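Local coordinates for protein transcriptional regulator (Pseudomonas aeruginosa, PDB 3E7Q) that probably represses transcription as a dimeric TetR-family regulator that binds cis-regulatory DNA through a helix-turn-helix domain, at residues A44-V48 against G49-H53; G71-M74 against R75-G79; P107-L110 against D111-L114; A159-A162 against A163-L166. All coordinates share one frame; numbering follows the deposited sequence.

Contact 1: A44-V48 against G49-H53; sequences AGVSV and GLINH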
loop_
_atom_site.group_PDB
_atom_site.type_symbol
_atom_site.label_atom_id
_atom_site.label_comp_id
_atom_site.label_asym_id
_atom_site.label_seq_id
_atom_site.Cartn_x
_atom_site.Cartn_y
_atom_site.Cartn_z
ATOM N N ALA B 44 -22.096 -6.900 -14.866
ATOM C CA ALA B 44 -23.043 -5.971 -15.564
ATOM C C ALA B 44 -24.417 -6.604 -15.821
ATOM O O ALA B 44 -25.403 -5.900 -16.013
ATOM C CB ALA B 44 -22.458 -5.473 -16.889
ATOM N N GLY B 45 -24.472 -7.934 -15.838
ATOM C CA GLY B 45 -25.714 -8.680 -16.082
ATOM C C GLY B 45 -26.144 -8.598 -17.547
ATOM O O GLY B 45 -27.361 -8.688 -17.866
ATOM N N VAL B 46 -25.148 -8.374 -18.422
ATOM C CA VAL B 46 -25.366 -8.247 -19.882
ATOM C C VAL B 46 -24.423 -9.232 -20.599
ATOM O O VAL B 46 -23.414 -9.686 -20.003
ATOM C CB VAL B 46 -25.182 -6.771 -20.426
ATOM C CG1 VAL B 46 -25.594 -5.733 -19.373
ATOM C CG2 VAL B 46 -23.755 -6.510 -20.869
ATOM N N SER B 47 -24.722 -9.532 -21.863
ATOM C CA SER B 47 -23.923 -10.507 -22.607
ATOM C C SER B 47 -22.550 -9.962 -23.082
ATOM O O SER B 47 -22.342 -8.747 -23.264
ATOM C CB SER B 47 -24.719 -11.104 -23.786
ATOM O OG SER B 47 -24.273 -10.576 -25.014
ATOM N N VAL B 48 -21.637 -10.907 -23.305
ATOM C CA VAL B 48 -20.235 -10.609 -23.646
ATOM C C VAL B 48 -20.040 -10.346 -25.155
ATOM O O VAL B 48 -19.060 -9.689 -25.560
ATOM C CB VAL B 48 -19.329 -11.751 -23.193
ATOM C CG1 VAL B 48 -18.046 -11.172 -22.558
ATOM C CG2 VAL B 48 -20.069 -12.631 -22.183
ATOM N N GLY B 49 -20.970 -10.877 -25.971
ATOM C CA GLY B 49 -21.105 -10.469 -27.366
ATOM C C GLY B 49 -21.213 -8.951 -27.421
ATOM O O GLY B 49 -20.374 -8.285 -28.033
ATOM N N LEU B 50 -22.235 -8.428 -26.737
ATOM C CA LEU B 50 -22.447 -6.988 -26.563
ATOM C C LEU B 50 -21.166 -6.175 -26.270
ATOM O O LEU B 50 -20.952 -5.114 -26.852
ATOM C CB LEU B 50 -23.463 -6.732 -25.432
ATOM C CG LEU B 50 -23.960 -5.281 -25.278
ATOM C CD1 LEU B 50 -25.054 -4.948 -26.299
ATOM C CD2 LEU B 50 -24.441 -5.013 -23.842
ATOM N N ILE B 51 -20.330 -6.653 -25.356
ATOM C CA ILE B 51 -19.286 -5.785 -24.756
ATOM C C ILE B 51 -17.861 -5.932 -25.361
ATOM O O ILE B 51 -17.091 -4.939 -25.396
ATOM C CB ILE B 51 -19.337 -5.876 -23.210
ATOM C CG1 ILE B 51 -20.580 -5.081 -22.746
ATOM C CG2 ILE B 51 -18.015 -5.343 -22.568
ATOM C CD1 ILE B 51 -21.016 -5.298 -21.330
ATOM N N ASN B 52 -17.559 -7.145 -25.856
ATOM C CA ASN B 52 -16.519 -7.365 -26.878
ATOM C C ASN B 52 -16.675 -6.310 -27.981
ATOM O O ASN B 52 -15.832 -5.384 -28.103
ATOM C CB ASN B 52 -16.634 -8.765 -27.517
ATOM C CG ASN B 52 -15.913 -9.877 -26.727
ATOM O OD1 ASN B 52 -15.155 -9.634 -25.781
ATOM N ND2 ASN B 52 -16.149 -11.117 -27.148
ATOM N N HIS B 53 -17.777 -6.449 -28.740
ATOM C CA HIS B 53 -18.214 -5.509 -29.776
ATOM C C HIS B 53 -17.957 -4.029 -29.470
ATOM O O HIS B 53 -17.452 -3.296 -30.326
ATOM C CB HIS B 53 -19.715 -5.688 -30.041
ATOM C CG HIS B 53 -20.415 -4.423 -30.444
ATOM N ND1 HIS B 53 -20.937 -3.534 -29.525
ATOM C CD2 HIS B 53 -20.656 -3.886 -31.665
ATOM C CE1 HIS B 53 -21.475 -2.509 -30.163
ATOM N NE2 HIS B 53 -21.317 -2.699 -31.461
#
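Asn52 N donates to Val48 O at 3.0 Å, with an N-H...O angle of 158°, in the opening turn of helix 48-54. The same oxygen takes a weak second bond from Ile51 N. With CG of Asn52 set beside its own backbone N (chi1 -85°), the root of the amide leans over this carbonyl too, CG standing 3.4 Å from Val48 O. Just before Val48, Ser47 is the N-cap: its OG accepts from Leu50 N at 3.4 Å, a nearly straight but long and weak bond. Ser47 N is itself held by Gln3. Farther along, His53 turns back so that ND1 gives a bond to Leu50 O at 3.1 Å, the oxygen lying 13° from the ring plane. Packing comes last. CG2 of Val46 lies against CD2 of Leu50, the two side chains crossing at about a right angle. Val48 and Ile51 both pack on Cys41 of helix 37-44. Gly45, with positive phi, ends that helix and starts the turn. Two short helices joined by a tight turn, the second capped by a serine, make up the predicted helix-turn-helix of the TetR-type DNA-binding domain.

Contact 2: G71-M74 against R75-G79; sequences GRVM and RLLRG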
loop_
_atom_site.group_PDB
_atom_site.type_symbol
_atom_site.label_atom_id
_atom_site.label_comp_id
_atom_site.label_asym_id
_atom_site.label_seq_id
_atom_site.Cartn_x
_atom_site.Cartn_y
_atom_site.Cartn_z
ATOM N N GLY B 71 -9.872 9.803 -10.729
ATOM C CA GLY B 71 -10.534 11.070 -11.058
ATOM C C GLY B 71 -11.412 11.581 -9.936
ATOM O O GLY B 71 -11.399 12.782 -9.594
ATOM N N ARG B 72 -12.175 10.656 -9.358
ATOM C CA ARG B 72 -13.124 10.964 -8.322
ATOM C C ARG B 72 -12.436 11.400 -7.051
ATOM O O ARG B 72 -12.841 12.390 -6.442
ATOM C CB ARG B 72 -14.004 9.732 -8.030
ATOM C CG ARG B 72 -14.828 9.901 -6.801
ATOM C CD ARG B 72 -15.721 8.742 -6.503
ATOM N NE ARG B 72 -16.245 8.909 -5.149
ATOM C CZ ARG B 72 -15.571 8.651 -4.010
ATOM N NH1 ARG B 72 -14.333 8.176 -4.059
ATOM N NH2 ARG B 72 -16.148 8.864 -2.805
ATOM N N VAL B 73 -11.433 10.631 -6.616
ATOM C CA VAL B 73 -10.592 11.007 -5.469
ATOM C C VAL B 73 -10.021 12.441 -5.625
ATOM O O VAL B 73 -10.163 13.285 -4.722
ATOM C CB VAL B 73 -9.400 10.037 -5.248
ATOM C CG1 VAL B 73 -8.287 10.693 -4.290
ATOM C CG2 VAL B 73 -9.870 8.718 -4.729
ATOM N N MET B 74 -9.403 12.698 -6.774
ATOM C CA MET B 74 -8.885 14.030 -7.075
ATOM C C MET B 74 -9.887 15.157 -7.084
ATOM O O MET B 74 -9.540 16.272 -6.700
ATOM C CB MET B 74 -8.185 14.041 -8.422
ATOM C CG MET B 74 -6.850 13.341 -8.357
ATOM S SD MET B 74 -5.619 14.065 -7.230
ATOM C CE MET B 74 -5.575 15.733 -7.904
ATOM N N ARG B 75 -11.093 14.897 -7.584
ATOM C CA ARG B 75 -12.153 15.886 -7.524
ATOM C C ARG B 75 -12.470 16.245 -6.103
ATOM O O ARG B 75 -12.661 17.413 -5.770
ATOM C CB ARG B 75 -13.438 15.422 -8.174
ATOM C CG ARG B 75 -13.523 15.760 -9.639
ATOM C CD ARG B 75 -14.996 15.622 -10.139
ATOM N NE ARG B 75 -15.541 14.258 -10.024
ATOM C CZ ARG B 75 -15.176 13.203 -10.778
ATOM N NH1 ARG B 75 -14.198 13.298 -11.693
ATOM N NH2 ARG B 75 -15.750 12.014 -10.575
ATOM N N LEU B 76 -12.549 15.234 -5.265
ATOM C CA LEU B 76 -12.942 15.465 -3.903
ATOM C C LEU B 76 -11.799 16.175 -3.175
ATOM O O LEU B 76 -12.049 17.061 -2.390
ATOM C CB LEU B 76 -13.311 14.157 -3.210
ATOM C CG LEU B 76 -14.601 13.489 -3.655
ATOM C CD1 LEU B 76 -14.764 12.226 -2.811
ATOM C CD2 LEU B 76 -15.843 14.436 -3.562
ATOM N N LEU B 77 -10.554 15.756 -3.438
ATOM C CA LEU B 77 -9.392 16.358 -2.770
ATOM C C LEU B 77 -9.140 17.822 -3.219
ATOM O O LEU B 77 -8.795 18.656 -2.390
ATOM C CB LEU B 77 -8.154 15.493 -2.940
ATOM C CG LEU B 77 -8.246 14.158 -2.161
ATOM C CD1 LEU B 77 -7.043 13.252 -2.421
ATOM C CD2 LEU B 77 -8.478 14.381 -0.654
ATOM N N ARG B 78 -9.329 18.116 -4.510
ATOM C CA ARG B 78 -9.256 19.486 -5.009
ATOM C C ARG B 78 -10.326 20.323 -4.402
ATOM O O ARG B 78 -10.074 21.478 -4.081
ATOM C CB ARG B 78 -9.401 19.594 -6.526
ATOM C CG ARG B 78 -8.114 19.246 -7.256
ATOM C CD ARG B 78 -8.227 19.283 -8.819
ATOM N NE ARG B 78 -6.920 18.906 -9.372
ATOM C CZ ARG B 78 -6.670 17.854 -10.155
ATOM N NH1 ARG B 78 -7.658 17.059 -10.593
ATOM N NH2 ARG B 78 -5.408 17.613 -10.519
ATOM N N GLY B 79 -11.524 19.747 -4.288
ATOM C CA GLY B 79 -12.676 20.443 -3.719
ATOM C C GLY B 79 -12.378 20.915 -2.307
ATOM O O GLY B 79 -12.691 22.055 -1.950
#
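Leu77 N reaches Val73 O at 2.8 Å, the shortest of four i to i+4 backbone bonds that join Gly71-Met74 to Arg75-Gly79 along helix 58-82. CG of Leu77 settles on the same oxygen at 3.3 Å. Beyond it Val73 and Leu77 run side by side in one direction, and CG1 of Val73 meets CD1 of Leu77 at 3.4 Å, a tight apolar pair facing Leu104 of helix 102-105. The three arginines each use the flat side of the guanidinium. Arg78, extended from CG to NE, presents a guanidinium face to Met74, whose chain is doubled back at chi2 (-62°) and chi3 (-56°); the methyl CE of Met74 therefore sits over the centre of the guanidinium, 3.3 Å from CZ of Arg78. Arg75 kinks at chi3 and folds against the preceding turn: its NH2 is 3.6 Å from Arg72 CA, and NH1 lies near Gly71 O with that oxygen over the face. Arg72 is extended like Arg78, and CD1 of Leu76 lies over one face of its guanidinium, toward the rim, 3.6 Å from NH2 of Arg72. Helix 124-152 covers Met74 through Tyr137 and Leu140, and Arg78 also has a long, weak ion pair with Glu136. Contacts over a face do not use the N-H groups, which lie in the guanidinium plane; across this contact the arginines pack mainly by their faces.

Contact 3: P107-L110 against D111-L114; sequences PQLL and DAWL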
loop_
_atom_site.group_PDB
_atom_site.type_symbol
_atom_site.label_atom_id
_atom_site.label_comp_id
_atom_site.label_asym_id
_atom_site.label_seq_id
_atom_site.Cartn_x
_atom_site.Cartn_y
_atom_site.Cartn_z
ATOM N N PRO B 107 -13.585 1.405 3.014
ATOM C CA PRO B 107 -12.751 0.222 2.857
ATOM C C PRO B 107 -13.219 -0.672 1.708
ATOM O O PRO B 107 -12.507 -1.588 1.323
ATOM C CB PRO B 107 -12.934 -0.503 4.200
ATOM C CG PRO B 107 -14.356 -0.141 4.618
ATOM C CD PRO B 107 -14.442 1.318 4.222
ATOM N N GLN B 108 -14.404 -0.430 1.165
ATOM C CA GLN B 108 -14.898 -1.295 0.103
ATOM C C GLN B 108 -14.024 -1.283 -1.107
ATOM O O GLN B 108 -13.895 -2.301 -1.765
ATOM C CB GLN B 108 -16.321 -0.939 -0.337
ATOM C CG GLN B 108 -16.923 -2.028 -1.290
ATOM C CD GLN B 108 -18.433 -1.949 -1.409
ATOM O OE1 GLN B 108 -19.131 -1.450 -0.497
ATOM N NE2 GLN B 108 -18.956 -2.455 -2.526
ATOM N N LEU B 109 -13.423 -0.141 -1.407
ATOM C CA LEU B 109 -12.631 0.002 -2.609
ATOM C C LEU B 109 -11.188 -0.519 -2.494
ATOM O O LEU B 109 -10.477 -0.550 -3.512
ATOM C CB LEU B 109 -12.582 1.471 -3.030
ATOM C CG LEU B 109 -13.736 2.035 -3.850
ATOM C CD1 LEU B 109 -13.491 3.544 -4.053
ATOM C CD2 LEU B 109 -13.919 1.320 -5.172
ATOM N N LEU B 110 -10.739 -0.890 -1.287
ATOM C CA LEU B 110 -9.358 -1.342 -1.063
ATOM C C LEU B 110 -8.993 -2.413 -2.077
ATOM O O LEU B 110 -7.946 -2.353 -2.708
ATOM C CB LEU B 110 -9.176 -1.890 0.353
ATOM C CG LEU B 110 -7.863 -2.630 0.670
ATOM C CD1 LEU B 110 -6.743 -1.663 0.782
ATOM C CD2 LEU B 110 -7.968 -3.485 1.960
ATOM N N ASP B 111 -9.906 -3.360 -2.253
ATOM C CA ASP B 111 -9.711 -4.467 -3.167
ATOM C C ASP B 111 -9.453 -4.011 -4.606
ATOM O O ASP B 111 -8.675 -4.653 -5.340
ATOM C CB ASP B 111 -10.941 -5.410 -3.167
ATOM C CG ASP B 111 -11.671 -5.490 -1.789
ATOM O OD1 ASP B 111 -11.811 -6.658 -1.294
ATOM O OD2 ASP B 111 -12.115 -4.417 -1.248
ATOM N N ALA B 112 -10.125 -2.923 -4.997
ATOM C CA ALA B 112 -10.006 -2.357 -6.336
ATOM C C ALA B 112 -8.611 -1.758 -6.549
ATOM O O ALA B 112 -7.952 -2.071 -7.516
ATOM C CB ALA B 112 -11.077 -1.305 -6.574
ATOM N N TRP B 113 -8.161 -0.941 -5.615
ATOM C CA TRP B 113 -6.794 -0.393 -5.666
ATOM C C TRP B 113 -5.715 -1.463 -5.667
ATOM O O TRP B 113 -4.729 -1.363 -6.413
ATOM C CB TRP B 113 -6.559 0.556 -4.498
ATOM C CG TRP B 113 -7.296 1.741 -4.655
ATOM C CD1 TRP B 113 -8.601 1.965 -4.242
ATOM C CD2 TRP B 113 -6.865 2.924 -5.330
ATOM N NE1 TRP B 113 -8.981 3.228 -4.602
ATOM C CE2 TRP B 113 -7.947 3.847 -5.267
ATOM C CE3 TRP B 113 -5.668 3.300 -5.971
ATOM C CZ2 TRP B 113 -7.873 5.144 -5.813
ATOM C CZ3 TRP B 113 -5.582 4.585 -6.525
ATOM C CH2 TRP B 113 -6.682 5.494 -6.444
ATOM N N LEU B 114 -5.925 -2.510 -4.874
ATOM C CA LEU B 114 -4.982 -3.588 -4.823
ATOM C C LEU B 114 -4.835 -4.295 -6.201
ATOM O O LEU B 114 -3.750 -4.622 -6.647
ATOM C CB LEU B 114 -5.356 -4.542 -3.711
ATOM C CG LEU B 114 -5.172 -4.107 -2.251
ATOM C CD1 LEU B 114 -5.714 -5.247 -1.412
ATOM C CD2 LEU B 114 -3.756 -3.868 -1.904
#
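Trp113 leaves its backbone with CB 3.7 Å from Leu110 O, and CG anti to its own carbonyl carbon (chi1 -70°) turns the indole back along the chain toward Leu109. CG itself stays 4.1 Å from Leu109 O, but CD1 closes to 3.2 Å, so the oxygen lies at the ring edge, near its plane. CB of Leu109, on the same side of CD1 as the oxygen, is a looser apolar neighbour. The outer indole leaves the segment for helix 58-82, where it meets Tyr66, Val69 and Thr70, and it forms an edge-to-face pair with Trp174. Leu109 O is much in demand: Trp113 N donates to it at 3.2 Å in a straight bond (163°), and Ala112 N adds a weak one. Asp111 bends its carboxylate back to 2.8 Å between OD2 and Gln108 O; both are acceptors, so this is close approach without a hydrogen bond, and Lys28 lies beside the aspartate. CG of Leu110 meets CD1 of Leu114 at 4.0 Å on the buried flank, with Leu114 reaching Gly118 of the second subunit. The 3-10 turn at 107-109 leads into helix 110-120, which here packs against helices 12-34, 58-82 and 159-179 of the all-helical TetR-type fold.

Contact 4: A159-A162 against A163-L166; sequences AELA and AISL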
loop_
_atom_site.group_PDB
_atom_site.type_symbol
_atom_site.label_atom_id
_atom_site.label_comp_id
_atom_site.label_asym_id
_atom_site.label_seq_id
_atom_site.Cartn_x
_atom_site.Cartn_y
_atom_site.Cartn_z
ATOM N N ALA B 159 9.908 21.173 -2.075
ATOM C CA ALA B 159 8.504 20.899 -1.967
ATOM C C ALA B 159 8.122 19.636 -2.714
ATOM O O ALA B 159 7.200 18.967 -2.301
ATOM C CB ALA B 159 7.630 22.166 -2.418
ATOM N N GLU B 160 8.865 19.259 -3.759
ATOM C CA GLU B 160 8.632 17.995 -4.495
ATOM C C GLU B 160 8.916 16.749 -3.637
ATOM O O GLU B 160 8.092 15.810 -3.559
ATOM C CB GLU B 160 9.488 17.961 -5.774
ATOM C CG GLU B 160 9.161 19.039 -6.821
ATOM C CD GLU B 160 10.176 19.067 -7.991
ATOM O OE1 GLU B 160 10.665 17.970 -8.395
ATOM O OE2 GLU B 160 10.507 20.174 -8.532
ATOM N N LEU B 161 10.057 16.763 -2.944
ATOM C CA LEU B 161 10.412 15.700 -2.065
ATOM C C LEU B 161 9.540 15.637 -0.852
ATOM O O LEU B 161 9.118 14.532 -0.484
ATOM C CB LEU B 161 11.892 15.752 -1.705
ATOM C CG LEU B 161 12.508 14.467 -1.144
ATOM C CD1 LEU B 161 12.567 13.321 -2.209
ATOM C CD2 LEU B 161 13.825 14.816 -0.555
ATOM N N ALA B 162 9.210 16.820 -0.290
ATOM C CA ALA B 162 8.230 16.958 0.787
ATOM C C ALA B 162 6.880 16.361 0.396
ATOM O O ALA B 162 6.230 15.685 1.184
ATOM C CB ALA B 162 8.115 18.441 1.224
ATOM N N ALA B 163 6.446 16.603 -0.832
ATOM C CA ALA B 163 5.162 16.083 -1.298
ATOM C C ALA B 163 5.194 14.528 -1.445
ATOM O O ALA B 163 4.235 13.866 -1.153
ATOM C CB ALA B 163 4.717 16.798 -2.583
ATOM N N ILE B 164 6.297 13.955 -1.884
ATOM C CA ILE B 164 6.449 12.538 -1.890
ATOM C C ILE B 164 6.331 11.971 -0.453
ATOM O O ILE B 164 5.691 10.942 -0.252
ATOM C CB ILE B 164 7.800 12.065 -2.553
ATOM C CG1 ILE B 164 7.745 12.289 -4.064
ATOM C CG2 ILE B 164 8.164 10.566 -2.130
ATOM C CD1 ILE B 164 9.110 12.433 -4.750
ATOM N N SER B 165 6.876 12.660 0.531
ATOM C CA SER B 165 6.842 12.193 1.917
ATOM C C SER B 165 5.421 12.178 2.464
ATOM O O SER B 165 4.953 11.207 3.088
ATOM C CB SER B 165 7.727 13.107 2.773
ATOM O OG SER B 165 7.749 12.702 4.141
ATOM N N LEU B 166 4.758 13.308 2.310
ATOM C CA LEU B 166 3.404 13.433 2.733
ATOM C C LEU B 166 2.411 12.447 1.995
ATOM O O LEU B 166 1.542 11.863 2.648
ATOM C CB LEU B 166 2.943 14.906 2.618
ATOM C CG LEU B 166 1.551 15.207 3.211
ATOM C CD1 LEU B 166 1.447 14.764 4.729
ATOM C CD2 LEU B 166 1.170 16.688 2.991
#
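The flat groups that meet between Ala159-Ala162 and Ala163-Leu166 are peptide units rather than rings, and they build the first turns of an alpha helix, 159-179, in the C-terminal domain of the TetR-type fold. Ala159 O receives Ala163 N at 2.9 Å, and CB of Ala163 comes up to the same oxygen at 3.3 Å. The next three carbonyls repeat the i to i+4 pattern; in the last, Leu166 N points almost straight at Ala162 O (3.0 Å, 175°). Glu160 O is lined by apolar carbon besides its bond from Ile164 N. Because CG1 of Ile164 is anti to its own carbonyl carbon (chi1 -71°), the longer branch lies back along the helix, with CG1 3.6 Å and CD1 3.7 Å from Glu160 O. CD1 of Ile164 meets CD1 of Leu161 at 4.4 Å, a light touch. The three alanines are small where neighbours come close: Ala159 lies against Arg146 and Ala163 against Val142 of helix 124-152, and Ala162 against Phe157. Leu166 continues inward to Leu92 and Phe96 of helix 88-99. Another flank meets the second subunit, where Leu161 packs on its Gln191, and Ile164 and Ser165 on its Ile192. Such use of this helix agrees with TetR-family dimers, which commonly join through a four-helix bundle. The buried hydroxyl of Ser165 is turned anti to the backbone N (chi1 -180°), and its OG makes a weak hydrogen bond with NE1 of Trp196 of the same chain.

From the N terminus the four contacts come strictly in series; each spans one continuous stretch, and none nests within or crosses another. Contact 1 makes the turn into helix 48-54 of the DNA-binding domain. Helix 58-82 follows and carries contact 2, its centre about 31 Å from that of contact 1. Contact 3 closes the short link into helix 110-120 and sets it against helix 58-82, CG2 of Val73 in contact 2 meeting CZ2 of Trp113 at 4.2 Å. Contact 4, about 44 Å from contact 1 between centres, opens helix 159-179 and places it against helices 88-99 and 124-152. Contacts 3 and 4 both reach the second subunit.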